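Local structure of peptide methionine sulfoxide reductase MsrA (Treponema denticola ATCC 35405, 5FA9) at residues G85-G89 and R90-T94; L134-D137 and Y138-D141; A70-F73 and R74-P78; K112-Q115 and K116-S119. The protein probably repairs oxidised proteins by reducing both the S and R forms of methionine sulfoxide, using an MsrA part fused to an MsrB part and thioredoxin as reductant. The protein carries 2 engineered substitutions. All coordinates share one frame; numbering follows the deposited sequence.

Interaction 1: residues G85-G89 and R90-T94; sequences GNDAG and RQYRT. With D1D ((4S,5S)-1,2-dithiane-4,5-diol), chain F.
Tyr92 lays one face of its ring on the side chain of Asp87, and this is the tight part of the turn. CB of Asp87 sits 3.6 Å from the centroid of the Tyr92 ring and only 4° off its normal, a CH-pi contact over the middle of the face. The carboxylate of Asp87 passes on to other company: OD2 is hydrogen-bonded to the hydroxyl of Tyr150, and the side chain lies close to Ser11, the engineered residue at the predicted active-site position. CG of Gln91 packs on the opposite face of the Tyr92 ring, toward its rim. At the ring edge, CD2 of Tyr92 comes within 3.3 Å of Ala88 O. The backbone turn is closed by Tyr92 N to Gly89 O, 3.1 Å, with an N-H...O angle of 154°.

On the looser side, Ala88 turns its methyl away and exposed Arg90 forms a salt bridge with Asp49 through NH1. Arg93 gives Arg90 O a weak bond from NH1, but its NH2 bonds to Asp49 O and its NE pairs with Glu125.

With the ring gripped on both faces, the Tyr92 hydroxyl lies 3.1 Å from O3 of D1D in a hydrogen bond that either partner could donate. Ser11 OG also binds this diol, consistent with a polar end of the pocket that could hold the sulfoxide oxygen, as the tyrosine probably does in MsrA enzymes.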
loop_
_atom_site.group_PDB
_atom_site.type_symbol
_atom_site.label_atom_id
_atom_site.label_comp_id
_atom_site.label_asym_id
_atom_site.label_seq_id
_atom_site.Cartn_x
_atom_site.Cartn_y
_atom_site.Cartn_z
ATOM N N GLY B 85 26.410 -3.663 -15.892
ATOM C CA GLY B 85 27.278 -4.823 -15.948
ATOM C C GLY B 85 27.505 -5.227 -17.392
ATOM O O GLY B 85 27.843 -4.390 -18.228
ATOM N N ASN B 86 27.320 -6.508 -17.689
ATOM C CA ASN B 86 27.464 -6.992 -19.057
ATOM C C ASN B 86 26.134 -7.001 -19.807
ATOM O O ASN B 86 26.078 -7.356 -20.984
ATOM C CB ASN B 86 28.084 -8.389 -19.067
ATOM C CG ASN B 86 29.600 -8.349 -19.037
ATOM O OD1 ASN B 86 30.263 -8.838 -19.952
ATOM N ND2 ASN B 86 30.156 -7.759 -17.986
ATOM N N ASP B 87 25.068 -6.605 -19.120
ATOM C CA ASP B 87 23.745 -6.541 -19.731
ATOM C C ASP B 87 23.529 -5.181 -20.386
ATOM O O ASP B 87 23.293 -4.184 -19.705
ATOM C CB ASP B 87 22.656 -6.810 -18.690
ATOM C CG ASP B 87 22.853 -8.129 -17.966
ATOM O OD1 ASP B 87 23.142 -9.141 -18.640
ATOM O OD2 ASP B 87 22.719 -8.155 -16.725
ATOM N N ALA B 88 23.611 -5.149 -21.712
ATOM C CA ALA B 88 23.474 -3.904 -22.461
ATOM C C ALA B 88 22.173 -3.866 -23.254
ATOM O O ALA B 88 21.684 -4.898 -23.714
ATOM C CB ALA B 88 24.664 -3.714 -23.390
ATOM N N GLY B 89 21.616 -2.670 -23.407
ATOM C CA GLY B 89 20.380 -2.491 -24.146
ATOM C C GLY B 89 19.437 -1.508 -23.481
ATOM O O GLY B 89 19.637 -1.123 -22.328
ATOM N N ARG B 90 18.405 -1.098 -24.212
ATOM C CA ARG B 90 17.422 -0.153 -23.696
ATOM C C ARG B 90 16.577 -0.758 -22.581
ATOM O O ARG B 90 16.038 -0.038 -21.742
ATOM C CB ARG B 90 16.514 0.342 -24.825
ATOM C CG ARG B 90 17.084 1.510 -25.610
ATOM C CD ARG B 90 16.843 2.824 -24.882
ATOM N NE ARG B 90 15.422 3.150 -24.807
ATOM C CZ ARG B 90 14.930 4.219 -24.188
ATOM N NH1 ARG B 90 13.622 4.435 -24.172
ATOM N NH2 ARG B 90 15.747 5.073 -23.587
ATOM N N GLN B 91 16.459 -2.081 -22.572
ATOM C CA GLN B 91 15.685 -2.763 -21.541
ATOM C C GLN B 91 16.432 -2.788 -20.209
ATOM O O GLN B 91 15.877 -3.186 -19.186
ATOM C CB GLN B 91 15.336 -4.188 -21.977
ATOM C CG GLN B 91 16.532 -5.106 -22.167
ATOM C CD GLN B 91 17.070 -5.085 -23.586
ATOM O OE1 GLN B 91 17.184 -4.028 -24.206
ATOM N NE2 GLN B 91 17.404 -6.260 -24.107
ATOM N N TYR B 92 17.691 -2.359 -20.227
ATOM C CA TYR B 92 18.504 -2.333 -19.017
ATOM C C TYR B 92 18.833 -0.910 -18.574
ATOM O O TYR B 92 19.693 -0.707 -17.717
ATOM C CB TYR B 92 19.802 -3.116 -19.225
ATOM C CG TYR B 92 19.594 -4.549 -19.656
ATOM C CD1 TYR B 92 19.071 -5.491 -18.779
ATOM C CD2 TYR B 92 19.931 -4.963 -20.937
ATOM C CE1 TYR B 92 18.884 -6.802 -19.169
ATOM C CE2 TYR B 92 19.749 -6.272 -21.335
ATOM C CZ TYR B 92 19.225 -7.187 -20.449
ATOM O OH TYR B 92 19.042 -8.491 -20.844
ATOM N N ARG B 93 18.156 0.072 -19.162
ATOM C CA ARG B 93 18.378 1.465 -18.791
ATOM C C ARG B 93 17.918 1.715 -17.360
ATOM O O ARG B 93 16.956 1.107 -16.890
ATOM C CB ARG B 93 17.659 2.411 -19.758
ATOM C CG ARG B 93 16.140 2.356 -19.696
ATOM C CD ARG B 93 15.517 3.298 -20.715
ATOM N NE ARG B 93 14.059 3.229 -20.714
ATOM C CZ ARG B 93 13.352 2.329 -21.392
ATOM N NH1 ARG B 93 13.968 1.415 -22.128
ATOM N NH2 ARG B 93 12.027 2.344 -21.332
ATOM N N THR B 94 18.617 2.607 -16.666
ATOM C CA THR B 94 18.280 2.928 -15.286
ATOM C C THR B 94 17.188 3.987 -15.224
ATOM O O THR B 94 17.205 4.956 -15.984
ATOM C CB THR B 94 19.509 3.420 -14.503
ATOM O OG1 THR B 94 20.128 4.500 -15.213
ATOM C CG2 THR B 94 20.514 2.294 -14.333
HETATM S S1 D1D F . 14.294 -11.436 -19.711
HETATM C C1 D1D F . 14.708 -11.704 -18.170
HETATM C C2 D1D F . 15.981 -10.821 -17.724
HETATM O O2 D1D F . 16.325 -11.151 -16.560
HETATM C C3 D1D F . 17.318 -11.029 -18.785
HETATM O O3 D1D F . 18.227 -10.220 -18.463
HETATM C C4 D1D F . 16.920 -10.782 -20.329
HETATM S S4 D1D F . 15.637 -11.655 -20.783
#

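Interaction 2: residues L134-D137 and Y138-D141; sequences LAED and YHQD
Gln140 reaches back over the turn to Ala135, and His139 lies beside Glu136. The amide of Gln140 gives NE2-H to Ala135 O, 3.3 Å long and nearly straight at 162°; the acceptor lies close to the amide plane of Gln140, whereas the nitrogen stands above the plane of the Ala135 carbonyl. With CG of Gln140 beside its backbone N (chi1 -59°), that carbon comes to 3.3 Å from Glu136 O, and the bend at chi2 (-64°) turns the amide back toward Ala135. CD1 of Leu134 approaches NE2 of Gln140 at 3.7 Å, the two side chains crossing at about a right angle.

Glu136 and His139 point the same way, and OE1 of Glu136 meets the imidazole edge, 3.3 Å from CD2 of His139. That oxygen is buried here without a polar partner. CB of Ala135 touches CB of His139 at 3.9 Å.

The backbone sets these groups in place: His139 N binds Glu136 O at 2.9 Å, and Gln140 N makes a weak bond to Asp137 O. Farther out, NE2 of Gln140 also reaches Thr30 O on strand 25-33, while ND1 of His139 is hydrogen-bonded to the indole of Trp13, and Phe12 meets the imidazole edge-to-face. Such a compact turn between strand 132-134 and helix 142-145 thus supplies one wall of the MsrA ligand pocket, where His139 touches the bound dithiane diol.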
loop_
_atom_site.group_PDB
_atom_site.type_symbol
_atom_site.label_atom_id
_atom_site.label_comp_id
_atom_site.label_asym_id
_atom_site.label_seq_id
_atom_site.Cartn_x
_atom_site.Cartn_y
_atom_site.Cartn_z
ATOM N N LEU B 134 3.380 -6.757 -16.109
ATOM C CA LEU B 134 3.830 -7.794 -15.187
ATOM C C LEU B 134 4.485 -8.957 -15.926
ATOM O O LEU B 134 3.915 -9.503 -16.870
ATOM C CB LEU B 134 2.655 -8.302 -14.348
ATOM C CG LEU B 134 2.986 -9.162 -13.127
ATOM C CD1 LEU B 134 3.836 -8.386 -12.136
ATOM C CD2 LEU B 134 1.712 -9.666 -12.468
ATOM N N ALA B 135 5.684 -9.328 -15.490
ATOM C CA ALA B 135 6.409 -10.438 -16.097
ATOM C C ALA B 135 5.784 -11.772 -15.705
ATOM O O ALA B 135 4.989 -11.844 -14.767
ATOM C CB ALA B 135 7.875 -10.399 -15.699
ATOM N N GLU B 136 6.150 -12.825 -16.429
ATOM C CA GLU B 136 5.614 -14.158 -16.178
ATOM C C GLU B 136 6.055 -14.688 -14.818
ATOM O O GLU B 136 7.033 -14.207 -14.244
ATOM C CB GLU B 136 6.050 -15.126 -17.282
ATOM C CG GLU B 136 5.667 -14.695 -18.694
ATOM C CD GLU B 136 6.682 -13.756 -19.328
ATOM O OE1 GLU B 136 7.220 -12.880 -18.619
ATOM O OE2 GLU B 136 6.942 -13.897 -20.542
ATOM N N ASP B 137 5.326 -15.677 -14.307
ATOM C CA ASP B 137 5.633 -16.283 -13.013
ATOM C C ASP B 137 7.037 -16.881 -12.993
ATOM O O ASP B 137 7.654 -17.009 -11.936
ATOM C CB ASP B 137 4.600 -17.357 -12.668
ATOM C CG ASP B 137 3.210 -16.785 -12.475
ATOM O OD1 ASP B 137 3.042 -15.915 -11.594
ATOM O OD2 ASP B 137 2.287 -17.206 -13.203
ATOM N N TYR B 138 7.523 -17.251 -14.173
ATOM C CA TYR B 138 8.890 -17.725 -14.346
ATOM C C TYR B 138 9.900 -16.695 -13.845
ATOM O O TYR B 138 10.894 -17.046 -13.208
ATOM C CB TYR B 138 9.150 -18.052 -15.819
ATOM C CG TYR B 138 10.547 -18.548 -16.111
ATOM C CD1 TYR B 138 10.952 -19.816 -15.718
ATOM C CD2 TYR B 138 11.461 -17.748 -16.785
ATOM C CE1 TYR B 138 12.229 -20.274 -15.984
ATOM C CE2 TYR B 138 12.738 -18.195 -17.057
ATOM C CZ TYR B 138 13.118 -19.458 -16.654
ATOM O OH TYR B 138 14.390 -19.908 -16.923
ATOM N N HIS B 139 9.635 -15.425 -14.134
ATOM C CA HIS B 139 10.535 -14.341 -13.756
ATOM C C HIS B 139 10.268 -13.803 -12.351
ATOM O O HIS B 139 11.012 -12.957 -11.855
ATOM C CB HIS B 139 10.435 -13.197 -14.767
ATOM C CG HIS B 139 10.875 -13.572 -16.148
ATOM N ND1 HIS B 139 12.137 -14.053 -16.423
ATOM C CD2 HIS B 139 10.220 -13.535 -17.333
ATOM C CE1 HIS B 139 12.242 -14.295 -17.717
ATOM N NE2 HIS B 139 11.092 -13.990 -18.292
ATOM N N GLN B 140 9.211 -14.293 -11.712
ATOM C CA GLN B 140 8.855 -13.836 -10.371
ATOM C C GLN B 140 9.583 -14.649 -9.308
ATOM O O GLN B 140 9.427 -15.870 -9.239
ATOM C CB GLN B 140 7.343 -13.916 -10.158
ATOM C CG GLN B 140 6.537 -13.083 -11.143
ATOM C CD GLN B 140 6.799 -11.595 -11.004
ATOM O OE1 GLN B 140 7.186 -11.115 -9.938
ATOM N NE2 GLN B 140 6.593 -10.855 -12.087
ATOM N N ASP B 141 10.365 -13.959 -8.477
ATOM C CA ASP B 141 11.245 -14.602 -7.503
ATOM C C ASP B 141 12.112 -15.656 -8.185
ATOM O O ASP B 141 12.204 -16.795 -7.727
ATOM C CB ASP B 141 10.438 -15.225 -6.360
ATOM C CG ASP B 141 10.049 -14.209 -5.303
ATOM O OD1 ASP B 141 10.769 -13.198 -5.158
ATOM O OD2 ASP B 141 9.027 -14.420 -4.619
#

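Interaction 3: residues A70-F73 and R74-P78; sequences AHYF and RIIDP
Ile76 folds back against the helix end and places its delta methyl over one face of the Tyr72 ring. Starting at CB, the chain is 3.8 Å from Tyr72 O. The next carbon, CG1, sits between the backbone N and the carbonyl carbon (chi1 69°), which brings it to 3.3 Å from the same Tyr72 O. From there chi2 carries CD1 out to the ring, 3.5 Å from CE2 of Tyr72 and equally near CZ. The other branch, CG2, lies 3.4 Å from Tyr72 O and also brushes CE1 of the ring. The Tyr72 hydroxyl goes on to hydrogen-bond with Ala8 O.

This is the C-terminal end of helix 65-74, packed on helix 12-19 within the MsrA part of the fusion, where Phe19 touches both Tyr72 and Ile75. Ile75 is the first residue to leave helical backbone angles. Its N-H is shared between Tyr72 O, at 3.3 Å and 144°, and a weaker bond to His71 O, while Arg74 N is likewise divided weakly between Ala70 O and His71 O.

Beyond Ile76 the chain returns at Pro78, whose CB rests 3.7 Å from CE2 of Phe73. The extended Arg74 runs beside His71, the two flat groups edge toward edge, planes 35° apart, without a direct bond: NH1 of Arg74 is 4.1 Å from ND1 of His71. Tyr18 OH bonds to both, weakly to the arginine.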
loop_
_atom_site.group_PDB
_atom_site.type_symbol
_atom_site.label_atom_id
_atom_site.label_comp_id
_atom_site.label_asym_id
_atom_site.label_seq_id
_atom_site.Cartn_x
_atom_site.Cartn_y
_atom_site.Cartn_z
ATOM N N ALA B 70 18.547 5.061 -1.716
ATOM C CA ALA B 70 19.939 4.874 -1.324
ATOM C C ALA B 70 20.403 3.468 -1.694
ATOM O O ALA B 70 21.499 3.288 -2.224
ATOM C CB ALA B 70 20.117 5.124 0.166
ATOM N N HIS B 71 19.564 2.476 -1.406
ATOM C CA HIS B 71 19.837 1.098 -1.802
ATOM C C HIS B 71 19.927 0.980 -3.317
ATOM O O HIS B 71 20.787 0.276 -3.846
ATOM C CB HIS B 71 18.755 0.149 -1.275
ATOM C CG HIS B 71 18.862 -0.143 0.189
ATOM N ND1 HIS B 71 19.865 -0.925 0.721
ATOM C CD2 HIS B 71 18.083 0.229 1.231
ATOM C CE1 HIS B 71 19.704 -1.014 2.029
ATOM N NE2 HIS B 71 18.629 -0.322 2.365
ATOM N N TYR B 72 19.024 1.670 -4.005
ATOM C CA TYR B 72 18.955 1.626 -5.460
ATOM C C TYR B 72 20.246 2.119 -6.107
ATOM O O TYR B 72 20.803 1.452 -6.981
ATOM C CB TYR B 72 17.766 2.452 -5.957
ATOM C CG TYR B 72 17.721 2.624 -7.459
ATOM C CD1 TYR B 72 17.418 1.555 -8.291
ATOM C CD2 TYR B 72 17.965 3.861 -8.041
ATOM C CE1 TYR B 72 17.374 1.709 -9.663
ATOM C CE2 TYR B 72 17.919 4.025 -9.412
ATOM C CZ TYR B 72 17.624 2.945 -10.219
ATOM O OH TYR B 72 17.580 3.102 -11.585
ATOM N N PHE B 73 20.721 3.281 -5.672
ATOM C CA PHE B 73 21.949 3.855 -6.212
ATOM C C PHE B 73 23.176 3.042 -5.805
ATOM O O PHE B 73 24.222 3.116 -6.449
ATOM C CB PHE B 73 22.107 5.308 -5.761
ATOM C CG PHE B 73 21.391 6.297 -6.638
ATOM C CD1 PHE B 73 20.079 6.657 -6.375
ATOM C CD2 PHE B 73 22.029 6.864 -7.730
ATOM C CE1 PHE B 73 19.418 7.565 -7.182
ATOM C CE2 PHE B 73 21.374 7.773 -8.540
ATOM C CZ PHE B 73 20.067 8.124 -8.266
ATOM N N ARG B 74 23.040 2.268 -4.734
ATOM C CA ARG B 74 24.135 1.440 -4.243
ATOM C C ARG B 74 24.421 0.272 -5.185
ATOM O O ARG B 74 25.570 -0.145 -5.340
ATOM C CB ARG B 74 23.813 0.916 -2.842
ATOM C CG ARG B 74 24.786 -0.130 -2.322
ATOM C CD ARG B 74 24.189 -0.899 -1.158
ATOM N NE ARG B 74 25.199 -1.632 -0.402
ATOM C CZ ARG B 74 24.941 -2.343 0.691
ATOM N NH1 ARG B 74 23.702 -2.418 1.156
ATOM N NH2 ARG B 74 25.920 -2.979 1.318
ATOM N N ILE B 75 23.376 -0.242 -5.825
ATOM C CA ILE B 75 23.503 -1.447 -6.639
ATOM C C ILE B 75 23.536 -1.169 -8.141
ATOM O O ILE B 75 23.505 -2.099 -8.945
ATOM C CB ILE B 75 22.353 -2.433 -6.351
ATOM C CG1 ILE B 75 21.009 -1.821 -6.756
ATOM C CG2 ILE B 75 22.341 -2.826 -4.883
ATOM C CD1 ILE B 75 19.836 -2.761 -6.588
ATOM N N ILE B 76 23.599 0.102 -8.525
ATOM C CA ILE B 76 23.655 0.447 -9.943
ATOM C C ILE B 76 24.777 1.427 -10.263
ATOM O O ILE B 76 25.351 2.049 -9.372
ATOM C CB ILE B 76 22.333 1.072 -10.439
ATOM C CG1 ILE B 76 22.143 2.463 -9.832
ATOM C CG2 ILE B 76 21.149 0.162 -10.141
ATOM C CD1 ILE B 76 21.116 3.303 -10.550
ATOM N N ASP B 77 25.082 1.549 -11.551
ATOM C CA ASP B 77 25.948 2.610 -12.045
ATOM C C ASP B 77 25.076 3.690 -12.677
ATOM O O ASP B 77 24.607 3.533 -13.804
ATOM C CB ASP B 77 26.962 2.069 -13.056
ATOM C CG ASP B 77 27.938 3.129 -13.532
ATOM O OD1 ASP B 77 28.035 4.192 -12.884
ATOM O OD2 ASP B 77 28.613 2.898 -14.558
ATOM N N PRO B 78 24.853 4.794 -11.948
ATOM C CA PRO B 78 23.936 5.851 -12.387
ATOM C C PRO B 78 24.483 6.699 -13.534
ATOM O O PRO B 78 23.768 7.559 -14.046
ATOM C CB PRO B 78 23.758 6.701 -11.127
ATOM C CG PRO B 78 25.026 6.511 -10.374
ATOM C CD PRO B 78 25.463 5.096 -10.640
#

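Interaction 4: residues K112-Q115 and K116-S119; sequences KFMQ and KKYS
Gln115 sets CG anti to the backbone N (chi1 -176°) and then bends at chi2, 60°, curling its amide toward Tyr118 just ahead in the chain. NE2 of Gln115 lands 3.1 Å from Tyr118 O in a weak hydrogen bond, and the amide plane stands almost perpendicular to the tyrosine ring. The same amide has firmer anchors beyond: OE1 accepts from Ile122 N, and NE2 also gives to Arg120 O, so both ends of the group are engaged and its rotation should be well fixed.

The backbone between these residues is a type I beta turn from Gln115 to Tyr118, closed by Tyr118 N to Gln115 O, 3.1 Å and 162°. One step earlier, Lys117 N bonds to Met114 O at 3.0 Å. That carbonyl oxygen also meets the Tyr118 ring at its edge, 3.4 Å from CD2. Met114, bent at chi2 and chi3, lies alongside the tyrosine and touches CE2 of Tyr118 with its CE methyl at 4.2 Å.

The extended chain of Lys117 runs obliquely to Phe113, with NZ of Lys117 4.1 Å from CE2 of Phe113. The ammonium is claimed by a salt bridge with Asp306.

The whole arrangement finishes helix 104-115 and starts the loop toward strand 125-128. Phe113 packs on helix 308-311 and meets Phe317 edge-to-face, while Tyr118 leans on Pro78 and Thr79, in the loop between helix 65-74 and strand 83-84.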
loop_
_atom_site.group_PDB
_atom_site.type_symbol
_atom_site.label_atom_id
_atom_site.label_comp_id
_atom_site.label_asym_id
_atom_site.label_seq_id
_atom_site.Cartn_x
_atom_site.Cartn_y
_atom_site.Cartn_z
ATOM N N LYS B 112 19.618 14.800 -7.427
ATOM C CA LYS B 112 20.498 15.959 -7.337
ATOM C C LYS B 112 21.521 15.753 -6.227
ATOM O O LYS B 112 22.680 16.148 -6.353
ATOM C CB LYS B 112 19.689 17.234 -7.082
ATOM C CG LYS B 112 18.741 17.608 -8.210
ATOM C CD LYS B 112 17.904 18.824 -7.842
ATOM C CE LYS B 112 16.845 19.106 -8.895
ATOM N NZ LYS B 112 15.798 20.040 -8.391
ATOM N N PHE B 113 21.075 15.138 -5.136
ATOM C CA PHE B 113 21.948 14.791 -4.021
ATOM C C PHE B 113 23.051 13.832 -4.461
ATOM O O PHE B 113 24.216 14.007 -4.107
ATOM C CB PHE B 113 21.130 14.174 -2.882
ATOM C CG PHE B 113 21.963 13.629 -1.757
ATOM C CD1 PHE B 113 22.522 14.477 -0.816
ATOM C CD2 PHE B 113 22.180 12.266 -1.637
ATOM C CE1 PHE B 113 23.287 13.976 0.221
ATOM C CE2 PHE B 113 22.945 11.759 -0.603
ATOM C CZ PHE B 113 23.499 12.616 0.327
ATOM N N MET B 114 22.672 12.820 -5.236
ATOM C CA MET B 114 23.616 11.810 -5.702
ATOM C C MET B 114 24.599 12.363 -6.731
ATOM O O MET B 114 25.720 11.869 -6.854
ATOM C CB MET B 114 22.865 10.615 -6.294
ATOM C CG MET B 114 22.114 9.784 -5.268
ATOM S SD MET B 114 23.194 9.148 -3.972
ATOM C CE MET B 114 24.364 8.201 -4.943
ATOM N N GLN B 115 24.170 13.382 -7.469
ATOM C CA GLN B 115 25.002 13.992 -8.504
ATOM C C GLN B 115 26.290 14.575 -7.925
ATOM O O GLN B 115 27.323 14.611 -8.594
ATOM C CB GLN B 115 24.218 15.078 -9.246
ATOM C CG GLN B 115 24.966 15.703 -10.415
ATOM C CD GLN B 115 25.338 14.689 -11.482
ATOM O OE1 GLN B 115 24.515 14.323 -12.321
ATOM N NE2 GLN B 115 26.585 14.233 -11.457
ATOM N N LYS B 116 26.220 15.022 -6.675
ATOM C CA LYS B 116 27.370 15.606 -5.993
ATOM C C LYS B 116 28.483 14.589 -5.738
ATOM O O LYS B 116 29.593 14.959 -5.359
ATOM C CB LYS B 116 26.930 16.238 -4.671
ATOM C CG LYS B 116 25.853 17.303 -4.827
ATOM C CD LYS B 116 25.798 18.225 -3.619
ATOM C CE LYS B 116 24.805 19.356 -3.839
ATOM N NZ LYS B 116 24.451 20.043 -2.566
ATOM N N LYS B 117 28.182 13.310 -5.940
ATOM C CA LYS B 117 29.161 12.252 -5.721
ATOM C C LYS B 117 29.729 11.721 -7.033
ATOM O O LYS B 117 30.527 10.782 -7.035
ATOM C CB LYS B 117 28.538 11.102 -4.927
ATOM C CG LYS B 117 28.004 11.502 -3.565
ATOM C CD LYS B 117 27.407 10.305 -2.844
ATOM C CE LYS B 117 26.901 10.686 -1.466
ATOM N NZ LYS B 117 26.379 9.504 -0.726
ATOM N N TYR B 118 29.322 12.322 -8.146
ATOM C CA TYR B 118 29.760 11.860 -9.458
ATOM C C TYR B 118 30.226 12.997 -10.359
ATOM O O TYR B 118 29.552 14.019 -10.491
ATOM C CB TYR B 118 28.635 11.088 -10.152
ATOM C CG TYR B 118 28.368 9.721 -9.565
ATOM C CD1 TYR B 118 29.066 8.607 -10.012
ATOM C CD2 TYR B 118 27.417 9.544 -8.569
ATOM C CE1 TYR B 118 28.826 7.353 -9.483
ATOM C CE2 TYR B 118 27.169 8.293 -8.033
ATOM C CZ TYR B 118 27.878 7.202 -8.493
ATOM O OH TYR B 118 27.636 5.955 -7.965
ATOM N N SER B 119 31.386 12.807 -10.979
ATOM C CA SER B 119 31.898 13.752 -11.963
ATOM C C SER B 119 31.074 13.648 -13.239
ATOM O O SER B 119 30.665 14.655 -13.818
ATOM C CB SER B 119 33.375 13.490 -12.256
ATOM O OG SER B 119 34.100 13.258 -11.060
#

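How the interactions relate
All four contacts belong to the MsrA part of the fusion. Interactions 1 and 2 border the pocket of the bound dithiane diol, contributing Tyr92 and His139; their centres are about 19 Å apart and their nearest atoms about 9 Å, with no direct touch. Interaction 3 touches both interaction 1 and interaction 4, the latter at the end of helix 104-115. Toward interaction 1, Thr94 CB lies 3.5 Å from Tyr72 OH; toward interaction 4, Pro78 CG packs 3.5 Å from Tyr118 CZ, and Phe73 CB meets Met114 CE at 3.8 Å. Interaction 4 lies away from the site, its centre about 34 Å from that of interaction 2.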